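Local coordinates for protein Glp_546_48378_50642 (PDB 2QVW) that cleaves double-stranded RNA in the RNA interference pathway, releasing siRNAs of 21 to 23 base pairs that direct destruction of homologous RNAs, at residues M92-T98 with K272-D276. Sequence-based numbering, arbitrary orientation.
Sequences MPHNEYT and KHICD. With MN (manganese (II) ion), chain I.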
loop_
_atom_site.group_PDB
_atom_site.type_symbol
_atom_site.label_atom_id
_atom_site.label_comp_id
_atom_site.label_asym_id
_atom_site.label_seq_id
_atom_site.Cartn_x
_atom_site.Cartn_y
_atom_site.Cartn_z
ATOM N N MET A 92 -10.357 -16.924 -17.671
ATOM C CA MET A 92 -11.057 -16.632 -16.428
ATOM C C MET A 92 -12.401 -15.953 -16.604
ATOM O O MET A 92 -12.534 -15.007 -17.380
ATOM C CB MET A 92 -10.224 -15.710 -15.567
ATOM C CG MET A 92 -9.061 -16.326 -14.853
ATOM S SD MET A 92 -8.308 -15.033 -13.846
ATOM C CE MET A 92 -9.592 -14.711 -12.648
ATOM N N PRO A 93 -13.423 -16.428 -15.881
ATOM C CA PRO A 93 -14.733 -15.787 -16.013
ATOM C C PRO A 93 -14.607 -14.496 -15.210
ATOM O O PRO A 93 -13.847 -14.447 -14.241
ATOM C CB PRO A 93 -15.683 -16.804 -15.380
ATOM C CG PRO A 93 -14.821 -17.504 -14.382
ATOM C CD PRO A 93 -13.517 -17.682 -15.115
ATOM N N HIS A 94 -15.324 -13.451 -15.605
ATOM C CA HIS A 94 -15.220 -12.163 -14.917
ATOM C C HIS A 94 -15.415 -12.193 -13.403
ATOM O O HIS A 94 -14.722 -11.485 -12.679
ATOM C CB HIS A 94 -16.206 -11.165 -15.531
ATOM C CG HIS A 94 -15.938 -10.858 -16.970
ATOM N ND1 HIS A 94 -16.672 -9.932 -17.682
ATOM C CD2 HIS A 94 -15.015 -11.350 -17.830
ATOM C CE1 HIS A 94 -16.209 -9.866 -18.916
ATOM N NE2 HIS A 94 -15.204 -10.717 -19.031
ATOM N N ASN A 95 -16.357 -13.007 -12.936
ATOM C CA ASN A 95 -16.666 -13.115 -11.510
ATOM C C ASN A 95 -15.474 -13.489 -10.637
ATOM O O ASN A 95 -15.534 -13.402 -9.411
ATOM C CB ASN A 95 -17.770 -14.146 -11.295
ATOM C CG ASN A 95 -17.349 -15.534 -11.702
ATOM O OD1 ASN A 95 -17.114 -15.797 -12.878
ATOM N ND2 ASN A 95 -17.237 -16.430 -10.730
ATOM N N GLU A 96 -14.392 -13.912 -11.272
ATOM C CA GLU A 96 -13.209 -14.314 -10.541
ATOM C C GLU A 96 -12.096 -13.280 -10.470
ATOM O O GLU A 96 -10.950 -13.622 -10.185
ATOM C CB GLU A 96 -12.657 -15.599 -11.128
ATOM C CG GLU A 96 -13.105 -16.819 -10.400
ATOM C CD GLU A 96 -12.511 -18.058 -10.986
ATOM O OE1 GLU A 96 -12.973 -18.465 -12.069
ATOM O OE2 GLU A 96 -11.574 -18.611 -10.375
ATOM N N TYR A 97 -12.425 -12.020 -10.735
ATOM C CA TYR A 97 -11.438 -10.953 -10.659
ATOM C C TYR A 97 -11.734 -10.148 -9.394
ATOM O O TYR A 97 -12.819 -10.258 -8.820
ATOM C CB TYR A 97 -11.509 -10.038 -11.888
ATOM C CG TYR A 97 -11.103 -10.680 -13.200
ATOM C CD1 TYR A 97 -11.916 -11.626 -13.819
ATOM C CD2 TYR A 97 -9.901 -10.343 -13.817
ATOM C CE1 TYR A 97 -11.541 -12.225 -15.020
ATOM C CE2 TYR A 97 -9.513 -10.934 -15.017
ATOM C CZ TYR A 97 -10.333 -11.878 -15.617
ATOM O OH TYR A 97 -9.935 -12.490 -16.797
ATOM N N THR A 98 -10.768 -9.344 -8.964
ATOM C CA THR A 98 -10.938 -8.535 -7.768
ATOM C C THR A 98 -11.896 -7.384 -8.058
ATOM O O THR A 98 -12.515 -6.825 -7.148
ATOM C CB THR A 98 -9.601 -7.974 -7.292
ATOM O OG1 THR A 98 -8.674 -9.055 -7.126
ATOM C CG2 THR A 98 -9.774 -7.251 -5.967
ATOM N N LYS A 272 -3.823 -17.321 -12.580
ATOM C CA LYS A 272 -5.010 -16.470 -12.494
ATOM C C LYS A 272 -4.690 -15.237 -11.665
ATOM O O LYS A 272 -5.143 -14.133 -11.960
ATOM C CB LYS A 272 -6.156 -17.203 -11.800
ATOM C CG LYS A 272 -6.711 -18.435 -12.502
ATOM C CD LYS A 272 -7.893 -18.981 -11.686
ATOM C CE LYS A 272 -8.523 -20.202 -12.317
ATOM N NZ LYS A 272 -9.662 -20.678 -11.508
ATOM N N HIS A 273 -3.916 -15.446 -10.608
ATOM C CA HIS A 273 -3.534 -14.364 -9.727
ATOM C C HIS A 273 -2.814 -13.306 -10.533
ATOM O O HIS A 273 -3.183 -12.133 -10.522
ATOM C CB HIS A 273 -2.624 -14.893 -8.634
ATOM C CG HIS A 273 -2.350 -13.902 -7.549
ATOM N ND1 HIS A 273 -3.352 -13.302 -6.820
ATOM C CD2 HIS A 273 -1.186 -13.422 -7.055
ATOM C CE1 HIS A 273 -2.816 -12.495 -5.924
ATOM N NE2 HIS A 273 -1.502 -12.549 -6.046
ATOM N N ILE A 274 -1.779 -13.736 -11.239
ATOM C CA ILE A 274 -1.001 -12.843 -12.083
ATOM C C ILE A 274 -1.914 -12.164 -13.099
ATOM O O ILE A 274 -1.750 -10.987 -13.403
ATOM C CB ILE A 274 0.096 -13.630 -12.836
ATOM C CG1 ILE A 274 1.103 -14.198 -11.836
ATOM C CG2 ILE A 274 0.805 -12.737 -13.817
ATOM C CD1 ILE A 274 2.219 -14.972 -12.473
ATOM N N CYS A 275 -2.871 -12.921 -13.625
ATOM C CA CYS A 275 -3.812 -12.398 -14.608
ATOM C C CYS A 275 -4.718 -11.393 -13.922
ATOM O O CYS A 275 -5.032 -10.329 -14.466
ATOM C CB CYS A 275 -4.655 -13.531 -15.188
ATOM S SG CYS A 275 -5.907 -12.975 -16.362
ATOM N N ASP A 276 -5.143 -11.750 -12.717
ATOM C CA ASP A 276 -6.010 -10.888 -11.927
ATOM C C ASP A 276 -5.284 -9.553 -11.842
ATOM O O ASP A 276 -5.713 -8.549 -12.423
ATOM C CB ASP A 276 -6.187 -11.485 -10.526
ATOM C CG ASP A 276 -7.366 -10.892 -9.762
ATOM O OD1 ASP A 276 -7.928 -9.858 -10.187
ATOM O OD2 ASP A 276 -7.721 -11.470 -8.714
HETATM MN MN MN I . -14.733 -12.098 -20.933
#
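Asp-276, Met-92 and Lys-272 carry most of the 346 Å² buried where the loop 92-98 of the N-terminal domain packs on one side of the helical segment 272-276. The Asp-276 carboxylate reaches the loop at Thr-98: the backbone N of Thr-98 donates to Asp-276 OD1 (3.1 Å, 159° at the hydrogen), while Asp-276 OD2 lies 3.0 Å from Thr-98 OG1, a hydroxyl that also hydrogen-bonds with Tyr-299. A side chain from the helix thus satisfies a main-chain NH of the loop, and the closest backbone approach, 5.6 Å between Tyr-97 CA and Asp-276 CA, falls beside it.

One helical turn back, Lys-272 extends in an all-trans chain beyond its m chi1, and its NZ forms a salt bridge with Glu-96 OE2 at 3.0 Å; Glu-269 is a second acidic partner of this ammonium. Between the two polar ends lies an apolar, sulfur-rich patch. Met-92 sets its SD against Lys-272 CB (3.7 Å) and Cys-275 SG (4.0 Å), and the same thiol sits obliquely beside the Tyr-97 ring, 5.5 Å from its centroid. His-94, in the short 3-10 turn, takes no part in the contact with 272-276 and binds a manganese ion through NE2 at 2.4 Å.

The contact is structural packing away from the RNase III metal sites. It joins the platform-domain loop between helix 85-90 and strand 112-117 to helix 267-284, consistent with Dicer's connector helix linking PAZ to the RNase III region, with Arg-320 of edge strand 320-322 touching Met-92 and Lys-272, and helix 295-306 meeting Thr-98 and Asp-276.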